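Local coordinates for protein carboxypeptidase A (Helicoverpa armigera, PDB 1JQG) that is the pro-form of an insect mid-gut enzyme that probably cleaves C-terminal residues from peptides by means of a bound zinc ion, at residues Q132-A135 and K136-N140; D42-D46 and L47-V51. All blocks are in the same frame, centred on the assembly; numbering follows the deposited sequence.

Contact 1. Residues Q132-A135 and K136-N140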
ATOM      1  N   GLN A 132      -1.081 -21.803  -2.698  1.00 19.97           N
ATOM      2  CA  GLN A 132      -1.612 -23.169  -2.669  1.00 18.75           C
ATOM      3  C   GLN A 132      -0.552 -24.238  -2.582  1.00 17.68           C
ATOM      4  O   GLN A 132      -0.754 -25.309  -2.004  1.00 27.20           O
ATOM      5  CB  GLN A 132      -2.492 -23.411  -3.899  1.00 15.10           C
ATOM      6  CG  GLN A 132      -3.753 -22.572  -3.899  1.00 20.76           C
ATOM      7  CD  GLN A 132      -4.501 -22.643  -5.207  1.00 24.33           C
ATOM      8  OE1 GLN A 132      -4.618 -21.657  -5.952  1.00 37.06           O
ATOM      9  NE2 GLN A 132      -4.992 -23.814  -5.521  1.00 25.10           N
ATOM     10  N   GLU A 133       0.629 -23.985  -3.094  1.00 18.12           N
ATOM     11  CA  GLU A 133       1.740 -24.909  -3.114  1.00 17.23           C
ATOM     12  C   GLU A 133       2.384 -24.976  -1.745  1.00 20.97           C
ATOM     13  O   GLU A 133       2.824 -26.023  -1.213  1.00 21.61           O
ATOM     14  CB  GLU A 133       2.784 -24.532  -4.162  1.00 17.36           C
ATOM     15  CG  GLU A 133       2.268 -24.605  -5.606  1.00 19.05           C
ATOM     16  CD  GLU A 133       1.785 -26.010  -5.965  1.00 26.82           C
ATOM     17  OE1 GLU A 133       2.679 -26.886  -5.921  1.00 29.05           O
ATOM     18  OE2 GLU A 133       0.588 -26.185  -6.267  1.00 22.61           O
ATOM     19  N   LEU A 134       2.350 -23.851  -1.066  1.00 19.70           N
ATOM     20  CA  LEU A 134       2.884 -23.729   0.285  1.00 20.16           C
ATOM     21  C   LEU A 134       2.069 -24.561   1.253  1.00 22.46           C
ATOM     22  O   LEU A 134       2.621 -25.283   2.108  1.00 25.39           O
ATOM     23  CB  LEU A 134       2.851 -22.228   0.643  1.00 18.54           C
ATOM     24  CG  LEU A 134       4.156 -21.588   1.090  1.00 18.72           C
ATOM     25  CD1 LEU A 134       5.325 -21.861   0.155  1.00 21.99           C
ATOM     26  CD2 LEU A 134       3.959 -20.075   1.222  1.00 19.54           C
ATOM     27  N   ALA A 135       0.730 -24.550   1.068  1.00 17.64           N
ATOM     28  CA  ALA A 135      -0.124 -25.353   1.945  1.00 21.49           C
ATOM     29  C   ALA A 135       0.005 -26.863   1.757  1.00 20.09           C
ATOM     30  O   ALA A 135      -0.372 -27.613   2.667  1.00 22.61           O
ATOM     31  CB  ALA A 135      -1.598 -24.975   1.813  1.00 18.66           C
ATOM     32  N   LYS A 136       0.509 -27.291   0.607  1.00 21.52           N
ATOM     33  CA  LYS A 136       0.849 -28.694   0.365  1.00 21.24           C
ATOM     34  C   LYS A 136       2.157 -29.168   0.995  1.00 19.54           C
ATOM     35  O   LYS A 136       2.251 -30.278   1.467  1.00 25.00           O
ATOM     36  CB  LYS A 136       1.010 -28.901  -1.150  1.00 18.35           C
ATOM     37  CG  LYS A 136      -0.290 -28.709  -1.918  1.00 21.90           C
ATOM     38  CD  LYS A 136      -0.093 -29.034  -3.398  1.00 20.21           C
ATOM     39  CE  LYS A 136      -1.208 -28.388  -4.250  1.00 17.56           C
ATOM     40  NZ  LYS A 136      -0.879 -28.509  -5.705  1.00 17.80           N
ATOM     41  N   GLU A 137       3.178 -28.310   0.998  1.00 20.08           N
ATOM     42  CA  GLU A 137       4.495 -28.669   1.523  1.00 22.29           C
ATOM     43  C   GLU A 137       4.629 -28.436   3.015  1.00 23.30           C
ATOM     44  O   GLU A 137       5.400 -29.112   3.706  1.00 24.86           O
ATOM     45  CB  GLU A 137       5.596 -27.867   0.813  1.00 22.07           C
ATOM     46  CG  GLU A 137       7.008 -28.392   0.985  1.00 21.93           C
ATOM     47  CD  GLU A 137       8.047 -27.623   0.188  1.00 18.85           C
ATOM     48  OE1 GLU A 137       7.589 -26.914  -0.740  1.00 19.46           O
ATOM     49  OE2 GLU A 137       9.276 -27.682   0.426  1.00 18.66           O
ATOM     50  N   PHE A 138       3.894 -27.449   3.557  1.00 21.76           N
ATOM     51  CA  PHE A 138       3.938 -27.119   4.975  1.00 22.31           C
ATOM     52  C   PHE A 138       2.560 -27.080   5.632  1.00 26.28           C
ATOM     53  O   PHE A 138       2.078 -26.021   6.119  1.00 28.74           O
ATOM     54  CB  PHE A 138       4.628 -25.731   5.112  1.00 15.97           C
ATOM     55  CG  PHE A 138       5.965 -25.665   4.423  1.00 16.25           C
ATOM     56  CD1 PHE A 138       6.055 -24.990   3.213  1.00 22.64           C
ATOM     57  CD2 PHE A 138       7.101 -26.297   4.906  1.00 13.61           C
ATOM     58  CE1 PHE A 138       7.261 -24.910   2.511  1.00 20.62           C
ATOM     59  CE2 PHE A 138       8.301 -26.206   4.207  1.00 21.37           C
ATOM     60  CZ  PHE A 138       8.408 -25.534   2.999  1.00 14.10           C
ATOM     61  N   PRO A 139       1.853 -28.206   5.675  1.00 24.94           N
ATOM     62  CA  PRO A 139       0.489 -28.286   6.166  1.00 24.22           C
ATOM     63  C   PRO A 139       0.326 -28.079   7.655  1.00 21.31           C
ATOM     64  O   PRO A 139      -0.748 -27.714   8.107  1.00 22.79           O
ATOM     65  CB  PRO A 139       0.043 -29.690   5.721  1.00 22.59           C
ATOM     66  CG  PRO A 139       1.295 -30.487   5.725  1.00 24.91           C
ATOM     67  CD  PRO A 139       2.289 -29.526   5.133  1.00 25.34           C
ATOM     68  N   ASN A 140       1.378 -28.331   8.433  1.00 18.35           N
ATOM     69  CA  ASN A 140       1.299 -28.113   9.879  1.00 20.35           C
ATOM     70  C   ASN A 140       1.364 -26.666  10.329  1.00 20.35           C
ATOM     71  O   ASN A 140       1.045 -26.368  11.492  1.00 27.01           O
ATOM     72  CB  ASN A 140       2.397 -28.938  10.576  1.00 21.21           C
ATOM     73  CG  ASN A 140       1.995 -30.395  10.695  1.00 31.13           C
ATOM     74  OD1 ASN A 140       1.976 -31.203   9.754  1.00 28.74           O
ATOM     75  ND2 ASN A 140       1.685 -30.742  11.940  1.00 32.06           N
TER

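Contact 2. Residues D42-D46 and L47-V51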
ATOM      1  N   ASP A  42      -7.513  21.386  -3.607  1.00 37.98           N
ATOM      2  CA  ASP A  42      -8.835  21.492  -4.200  1.00 34.48           C
ATOM      3  C   ASP A  42      -8.740  21.558  -5.725  1.00 34.53           C
ATOM      4  O   ASP A  42      -9.543  20.952  -6.436  1.00 33.11           O
ATOM      5  CB  ASP A  42      -9.555  22.736  -3.667  1.00 36.87           C
ATOM      6  CG  ASP A  42      -9.834  22.681  -2.182  1.00 38.14           C
ATOM      7  OD1 ASP A  42      -9.888  21.560  -1.630  1.00 44.65           O
ATOM      8  OD2 ASP A  42     -10.011  23.744  -1.564  1.00 41.45           O
ATOM      9  N   PHE A  43      -7.741  22.297  -6.225  1.00 33.40           N
ATOM     10  CA  PHE A  43      -7.574  22.462  -7.664  1.00 35.99           C
ATOM     11  C   PHE A  43      -7.296  21.117  -8.344  1.00 36.17           C
ATOM     12  O   PHE A  43      -7.922  20.744  -9.319  1.00 37.22           O
ATOM     13  CB  PHE A  43      -6.434  23.419  -7.969  1.00 30.59           C
ATOM     14  CG  PHE A  43      -6.145  23.591  -9.437  1.00 34.16           C
ATOM     15  CD1 PHE A  43      -7.070  24.180 -10.276  1.00 34.22           C
ATOM     16  CD2 PHE A  43      -4.933  23.194  -9.966  1.00 35.10           C
ATOM     17  CE1 PHE A  43      -6.827  24.351 -11.629  1.00 34.89           C
ATOM     18  CE2 PHE A  43      -4.663  23.366 -11.316  1.00 43.00           C
ATOM     19  CZ  PHE A  43      -5.612  23.939 -12.143  1.00 44.15           C
ATOM     20  N   GLU A  44      -6.376  20.359  -7.771  1.00 35.24           N
ATOM     21  CA  GLU A  44      -6.031  19.032  -8.243  1.00 37.50           C
ATOM     22  C   GLU A  44      -7.276  18.144  -8.278  1.00 35.01           C
ATOM     23  O   GLU A  44      -7.401  17.326  -9.188  1.00 30.82           O
ATOM     24  CB  GLU A  44      -4.909  18.433  -7.346  1.00 32.52           C
ATOM     25  CG  GLU A  44      -3.577  19.178  -7.472  1.00 32.02           C
ATOM     26  CD  GLU A  44      -2.566  18.744  -6.427  1.00 29.66           C
ATOM     27  OE1 GLU A  44      -2.920  18.481  -5.261  1.00 31.41           O
ATOM     28  OE2 GLU A  44      -1.356  18.641  -6.740  1.00 30.16           O
ATOM     29  N   ASN A  45      -8.149  18.287  -7.278  1.00 36.34           N
ATOM     30  CA  ASN A  45      -9.338  17.474  -7.159  1.00 39.66           C
ATOM     31  C   ASN A  45     -10.400  17.795  -8.199  1.00 39.89           C
ATOM     32  O   ASN A  45     -10.910  16.890  -8.869  1.00 40.22           O
ATOM     33  CB  ASN A  45      -9.929  17.589  -5.754  1.00 45.95           C
ATOM     34  CG  ASN A  45      -9.190  16.742  -4.742  1.00 54.86           C
ATOM     35  OD1 ASN A  45      -7.988  16.888  -4.497  1.00 63.52           O
ATOM     36  ND2 ASN A  45      -9.867  15.794  -4.101  1.00 57.26           N
ATOM     37  N   ASP A  46     -10.637  19.078  -8.424  1.00 38.53           N
ATOM     38  CA  ASP A  46     -11.635  19.532  -9.395  1.00 38.90           C
ATOM     39  C   ASP A  46     -11.182  19.254 -10.824  1.00 39.04           C
ATOM     40  O   ASP A  46     -11.962  19.099 -11.765  1.00 41.90           O
ATOM     41  CB  ASP A  46     -11.889  21.037  -9.254  1.00 43.58           C
ATOM     42  CG  ASP A  46     -12.397  21.413  -7.873  1.00 47.16           C
ATOM     43  OD1 ASP A  46     -11.927  22.440  -7.353  1.00 50.79           O
ATOM     44  OD2 ASP A  46     -13.252  20.688  -7.318  1.00 56.85           O
ATOM     45  N   LEU A  47      -9.863  19.169 -11.032  1.00 34.79           N
ATOM     46  CA  LEU A  47      -9.299  18.850 -12.331  1.00 32.05           C
ATOM     47  C   LEU A  47      -9.119  17.346 -12.455  1.00 28.75           C
ATOM     48  O   LEU A  47      -8.767  16.833 -13.491  1.00 27.54           O
ATOM     49  CB  LEU A  47      -7.972  19.548 -12.563  1.00 28.36           C
ATOM     50  CG  LEU A  47      -7.652  19.974 -14.004  1.00 39.14           C
ATOM     51  CD1 LEU A  47      -8.791  20.820 -14.565  1.00 29.12           C
ATOM     52  CD2 LEU A  47      -6.364  20.798 -14.161  1.00 31.04           C
ATOM     53  N   MET A  48      -9.407  16.627 -11.399  1.00 31.54           N
ATOM     54  CA  MET A  48      -9.252  15.179 -11.284  1.00 34.96           C
ATOM     55  C   MET A  48      -7.883  14.654 -11.699  1.00 32.10           C
ATOM     56  O   MET A  48      -7.747  13.797 -12.575  1.00 33.51           O
ATOM     57  CB  MET A  48     -10.375  14.446 -12.022  1.00 38.38           C
ATOM     58  CG  MET A  48     -11.780  14.752 -11.507  1.00 37.14           C
ATOM     59  SD  MET A  48     -13.125  14.160 -12.530  1.00 38.08           S
ATOM     60  CE  MET A  48     -13.085  15.171 -13.973  1.00 35.26           C
ATOM     61  N   LEU A  49      -6.837  15.223 -11.123  1.00 29.48           N
ATOM     62  CA  LEU A  49      -5.464  14.830 -11.411  1.00 31.15           C
ATOM     63  C   LEU A  49      -5.006  13.668 -10.527  1.00 28.29           C
ATOM     64  O   LEU A  49      -5.545  13.441  -9.456  1.00 27.42           O
ATOM     65  CB  LEU A  49      -4.484  16.010 -11.226  1.00 27.07           C
ATOM     66  CG  LEU A  49      -4.871  17.281 -12.012  1.00 36.92           C
ATOM     67  CD1 LEU A  49      -4.049  18.480 -11.550  1.00 19.66           C
ATOM     68  CD2 LEU A  49      -4.705  16.987 -13.505  1.00 31.28           C
ATOM     69  N   ASP A  50      -3.986  12.967 -10.982  1.00 28.36           N
ATOM     70  CA  ASP A  50      -3.385  11.876 -10.224  1.00 28.23           C
ATOM     71  C   ASP A  50      -2.311  12.439  -9.283  1.00 27.80           C
ATOM     72  O   ASP A  50      -1.171  12.696  -9.696  1.00 29.89           O
ATOM     73  CB  ASP A  50      -2.786  10.854 -11.200  1.00 22.80           C
ATOM     74  CG  ASP A  50      -2.282   9.603 -10.517  1.00 26.89           C
ATOM     75  OD1 ASP A  50      -2.518   9.466  -9.301  1.00 28.82           O
ATOM     76  OD2 ASP A  50      -1.635   8.751 -11.157  1.00 35.50           O
ATOM     77  N   VAL A  51      -2.678  12.632  -8.031  1.00 25.09           N
ATOM     78  CA  VAL A  51      -1.776  13.098  -6.991  1.00 23.67           C
ATOM     79  C   VAL A  51      -0.971  11.974  -6.365  1.00 21.47           C
ATOM     80  O   VAL A  51      -1.502  11.151  -5.590  1.00 26.92           O
ATOM     81  CB  VAL A  51      -2.570  13.808  -5.871  1.00 24.95           C
ATOM     82  CG1 VAL A  51      -1.624  14.331  -4.793  1.00 24.06           C
ATOM     83  CG2 VAL A  51      -3.394  14.929  -6.485  1.00 27.63           C
TER

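Contact 1. Residues Q132-A135 and K136-N140
K136 NZ meets E133 OE2 at 2.8 Å, a salt bridge between residues three apart along the last turns of helix 124-137. The two chains run alongside, heading in one direction. E133 folds at its second torsion (chi2 -59°), which brings its carboxylate round to the lysine, whereas K136 stays extended beyond CG. The ammonium reaches OE2 from the syn side, 27° out of the carboxylate plane. On its way the lysine chain passes the carbonyl of Q132, with K136 CG 3.4 Å from Q132 O. With an alanine here in place of E133, the K136 ammonium would probably lose its mate and be free to swing, and the weak, long ion pair with R113 would go too.

Backbone hydrogen bonds follow the helix to its end. E137 N binds E133 O at 3.2 Å, and F138 N binds L134 O at 2.9 Å, the latter with an N-H...O angle of 155°. Both carbonyls also receive a weak second bond, from K136 N and E137 N respectively. The pattern stops at P139, which has no N-H to offer A135 O; P139 CB lies 3.7 Å from A135 O instead.

Apolar contact is lighter. L134 CD1 approaches F138 CE1 at 4.3 Å, while the E137 CG methylene sits 3.7 Å above one face of the F138 ring, offset toward its rim. The E137 carboxylate itself goes to R115 in a salt bridge.

This is the C-terminal end of a surface helix in the zinc carboxypeptidase fold, its apolar side set by L134 and F138 against helix 187-200 and by L134 against L159 of strand 155-161 in the mixed sheet. F138 is the first residue to leave helical geometry, with P139 directly behind it.

Contact 2. Residues D42-D46 and L47-V51
The phenyl ring of F43 meets L47 CD2 obliquely, F43 CZ being 3.8 Å from that methyl carbon. The two side chains extend next to each other from successive turns; F43 reaches there with CG anti to the backbone N (chi1 177°). F76 of helix 70-80 stacks on the same ring, and F73 touches the F43 side chain, so the aromatic residue joins helix 34-46 to its neighbour. A second flat group that takes part, the carboxylate of E44, has V51 CG2 beside it, 3.8 Å from E44 OE1, the two side chains crossing at about a right angle. L49 crosses E44 in the same manner, with L49 CD1 4.2 Å from E44 CG.

Around these side chains the backbone closes the helix in a Schellman motif. M48 takes positive phi (50°), and two bonds run back into the last turn. L49 N reaches E44 O at 2.9 Å in an almost straight bond (N-H...O 177°), and M48 N reaches N45 O at 3.0 Å from above the carbonyl plane. One step earlier, L47 N binds F43 O at 3.0 Å, still as in a helix. M48 CG lies 3.5 Å from N45 O.

Chemically, the turn is held by main-chain bonds to the carbonyls of F43, E44 and N45, while F43 with L47, and E44 with L49 and V51, make the side-chain contacts. V51 CG2 lies against the carboxylate of the buried E44, and V63 touches the same side chain; such hydrocarbon contact would by itself tend to disfavour the charged form, though other partners may offset it.

How the contacts relate
From the N terminus, the chain reaches contact 2 first: helix 34-46 ends and turns directly into strand 50-53, an outermost strand of the four-stranded antiparallel sheet in the activation peptide. D50 of that strand forms a salt bridge with R183, and the V51 side chain is about 11 Å from the zinc ion, consistent with this end of the propeptide lying near the active site. Past helix 92-108, helix 124-137 follows, and contact 1 closes it ahead of strand 142-149. Contacts 1 and 2 are in series, neither nesting nor crossing; the centres of contacts 1 and 2 are about 46 Å apart. Each closes only a local turn.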